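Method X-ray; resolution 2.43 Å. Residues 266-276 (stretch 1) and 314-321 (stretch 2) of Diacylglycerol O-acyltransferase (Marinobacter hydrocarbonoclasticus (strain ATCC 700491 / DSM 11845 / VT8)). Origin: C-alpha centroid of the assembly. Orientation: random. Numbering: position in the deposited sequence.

Stretch 1 266-276: VTAMCAAALRT
Stretch 2 (314-321) SLHTDVQE

Residues 266-276 form a helical segment whose helix extends beyond both ends, held by i to i-4 backbone bonds such as Ala271 N to Thr267 O (2.8 Å). Against it lies an irregular stretch, registered by CA distances of 5.2 Å for Ala271-Leu315 and 5.3 Å for Arg275-Thr317, so the helix advances four residues, about one turn, while stretch 2 advances two. Together they bury 398 Å².

Ser314 (phi/psi -66/135) stands clear of the helix. Leu315 (-89/-13; chi1 m, chi2 t) points toward it and reaches three residues: its CD2 lies 3.8 Å from Thr267 CG2, its CB 4.0 Å from Ala271 CB, and its CD1 3.5 Å from Leu274 CD1, Leu274 being m, t. Ala271 CB also lies 3.3 Å from Leu315 O.

His316 adopts a left-handed 59/45, the end of its side chain leading away, and opens a type I turn to Val319, closed by Val319 N to His316 O (3.2 Å). Thr317 (-74/0, chi1 p) sets CG2 3.7 Å from Ala271 O and 4.3 Å from Arg275 CB, while its OG1 is hydrogen-bonded elsewhere.

The turn presents a carbonyl to Arg275, whose chi1 to chi3 are all t and chi4 79°. From this extended arm Arg275 NH1 donates to Thr317 O at 2.9 Å, with an N-H...O angle of 149°, near the guanidinium plane. Asp318 (-90/-5) directs its CB away. Val319 (-95/138, chi1 t) places its O over one guanidinium face, 3.5 Å from Arg275 NE, where the poor angle precludes a hydrogen bond. Gln320 (-95/-48; t, t) lays CA over that same face and brings CG to 3.5 Å from Arg275 NH2. Glu321 (-74/145) leaves the contact as the N-cap of a following helix. The rule is apolar packing first, then one long arginine reaching along Thr317 to Gln320.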

# COMPACT_ATOMS: atom_id res chain seq x y z
N VAL B 266 32.96 -1.15 -7.47
CA VAL B 266 31.58 -1.20 -6.99
C VAL B 266 30.84 -2.38 -7.61
O VAL B 266 29.99 -3.01 -6.96
CB VAL B 266 30.90 0.15 -7.28
CG1 VAL B 266 29.49 0.08 -6.89
CG2 VAL B 266 31.60 1.29 -6.52
N THR B 267 31.15 -2.72 -8.86
CA THR B 267 30.58 -3.92 -9.47
C THR B 267 31.11 -5.18 -8.79
O THR B 267 30.37 -6.15 -8.59
CB THR B 267 30.87 -3.94 -10.97
OG1 THR B 267 30.28 -2.77 -11.58
CG2 THR B 267 30.28 -5.20 -11.62
N ALA B 268 32.40 -5.16 -8.44
CA ALA B 268 33.00 -6.25 -7.68
C ALA B 268 32.37 -6.39 -6.30
O ALA B 268 32.16 -7.50 -5.81
CB ALA B 268 34.51 -6.03 -7.56
N MET B 269 32.10 -5.26 -5.64
CA MET B 269 31.39 -5.33 -4.37
C MET B 269 30.05 -6.04 -4.53
O MET B 269 29.70 -6.90 -3.71
CB MET B 269 31.18 -3.94 -3.78
CG MET B 269 32.42 -3.38 -3.09
SD MET B 269 32.21 -1.61 -2.84
CE MET B 269 30.88 -1.60 -1.62
N CYS B 270 29.32 -5.74 -5.62
CA CYS B 270 28.07 -6.46 -5.89
C CYS B 270 28.32 -7.94 -6.16
O CYS B 270 27.63 -8.80 -5.60
CB CYS B 270 27.31 -5.81 -7.06
SG CYS B 270 26.83 -4.05 -6.79
N ALA B 271 29.29 -8.26 -7.03
CA ALA B 271 29.65 -9.66 -7.27
C ALA B 271 29.97 -10.41 -5.97
O ALA B 271 29.48 -11.52 -5.74
CB ALA B 271 30.83 -9.75 -8.23
N ALA B 272 30.81 -9.82 -5.12
CA ALA B 272 31.16 -10.46 -3.85
C ALA B 272 29.91 -10.66 -2.98
O ALA B 272 29.63 -11.78 -2.53
CB ALA B 272 32.22 -9.65 -3.09
N ALA B 273 29.15 -9.58 -2.76
CA ALA B 273 27.94 -9.68 -1.94
C ALA B 273 26.99 -10.75 -2.47
O ALA B 273 26.45 -11.56 -1.70
CB ALA B 273 27.23 -8.32 -1.86
N LEU B 274 26.78 -10.77 -3.80
CA LEU B 274 25.87 -11.76 -4.37
C LEU B 274 26.40 -13.17 -4.14
O LEU B 274 25.62 -14.10 -3.87
CB LEU B 274 25.68 -11.51 -5.86
CG LEU B 274 24.70 -10.43 -6.29
CD1 LEU B 274 24.93 -10.07 -7.74
CD2 LEU B 274 23.23 -10.86 -6.04
N ARG B 275 27.72 -13.33 -4.26
CA ARG B 275 28.35 -14.62 -4.04
C ARG B 275 28.13 -15.09 -2.61
O ARG B 275 27.64 -16.20 -2.37
CB ARG B 275 29.84 -14.53 -4.39
CG ARG B 275 30.61 -15.81 -4.19
CD ARG B 275 32.09 -15.61 -4.49
NE ARG B 275 32.89 -16.58 -3.75
CZ ARG B 275 33.05 -17.85 -4.10
NH1 ARG B 275 32.51 -18.31 -5.21
NH2 ARG B 275 33.78 -18.66 -3.33
N THR B 276 28.47 -14.24 -1.64
CA THR B 276 28.27 -14.61 -0.24
C THR B 276 26.81 -14.93 0.04
O THR B 276 26.51 -15.92 0.73
CB THR B 276 28.75 -13.48 0.68
OG1 THR B 276 29.99 -12.95 0.21
CG2 THR B 276 28.94 -14.01 2.11
N SER B 314 29.61 -10.52 -16.95
CA SER B 314 29.73 -11.61 -16.01
C SER B 314 30.19 -11.08 -14.66
O SER B 314 31.10 -10.26 -14.59
CB SER B 314 30.73 -12.65 -16.51
OG SER B 314 31.28 -13.40 -15.42
N LEU B 315 29.54 -11.55 -13.59
CA LEU B 315 29.97 -11.17 -12.25
C LEU B 315 31.03 -12.10 -11.68
O LEU B 315 31.65 -11.75 -10.66
CB LEU B 315 28.75 -11.10 -11.32
CG LEU B 315 27.84 -9.91 -11.68
CD1 LEU B 315 26.68 -9.78 -10.73
CD2 LEU B 315 28.62 -8.62 -11.73
N HIS B 316 31.26 -13.27 -12.30
CA HIS B 316 32.32 -14.21 -11.90
C HIS B 316 32.14 -14.66 -10.46
O HIS B 316 33.10 -14.69 -9.68
CB HIS B 316 33.71 -13.60 -12.08
CG HIS B 316 34.08 -13.36 -13.50
ND1 HIS B 316 34.18 -12.10 -14.04
CD2 HIS B 316 34.37 -14.23 -14.51
CE1 HIS B 316 34.51 -12.20 -15.32
NE2 HIS B 316 34.62 -13.48 -15.63
N THR B 317 30.91 -15.01 -10.10
CA THR B 317 30.62 -15.49 -8.76
C THR B 317 31.12 -16.90 -8.52
O THR B 317 30.94 -17.42 -7.42
CB THR B 317 29.11 -15.40 -8.51
OG1 THR B 317 28.41 -16.05 -9.58
CG2 THR B 317 28.73 -13.94 -8.47
N ASP B 318 31.75 -17.52 -9.51
CA ASP B 318 32.41 -18.81 -9.35
C ASP B 318 33.87 -18.68 -8.94
O ASP B 318 34.52 -19.69 -8.70
CB ASP B 318 32.32 -19.59 -10.67
CG ASP B 318 33.16 -18.96 -11.76
OD1 ASP B 318 33.81 -19.71 -12.52
OD2 ASP B 318 33.19 -17.72 -11.86
N VAL B 319 34.39 -17.45 -8.86
CA VAL B 319 35.78 -17.18 -8.51
C VAL B 319 35.86 -16.90 -7.01
O VAL B 319 35.02 -16.18 -6.46
CB VAL B 319 36.33 -15.99 -9.33
CG1 VAL B 319 37.79 -15.71 -8.99
CG2 VAL B 319 36.11 -16.22 -10.83
N GLN B 320 36.88 -17.44 -6.34
CA GLN B 320 36.96 -17.36 -4.88
C GLN B 320 37.80 -16.19 -4.37
O GLN B 320 37.37 -15.47 -3.47
CB GLN B 320 37.51 -18.66 -4.30
CG GLN B 320 37.26 -18.75 -2.81
CD GLN B 320 37.57 -20.11 -2.24
OE1 GLN B 320 37.61 -21.10 -2.97
NE2 GLN B 320 37.81 -20.17 -0.92
N GLU B 321 38.99 -15.98 -4.91
CA GLU B 321 39.78 -14.86 -4.42
C GLU B 321 39.21 -13.54 -4.95
O GLU B 321 38.72 -13.45 -6.08
CB GLU B 321 41.25 -15.00 -4.81
CG GLU B 321 42.18 -14.22 -3.87
CD GLU B 321 43.28 -13.48 -4.62
OE1 GLU B 321 43.43 -13.71 -5.85
OE2 GLU B 321 43.99 -12.66 -3.98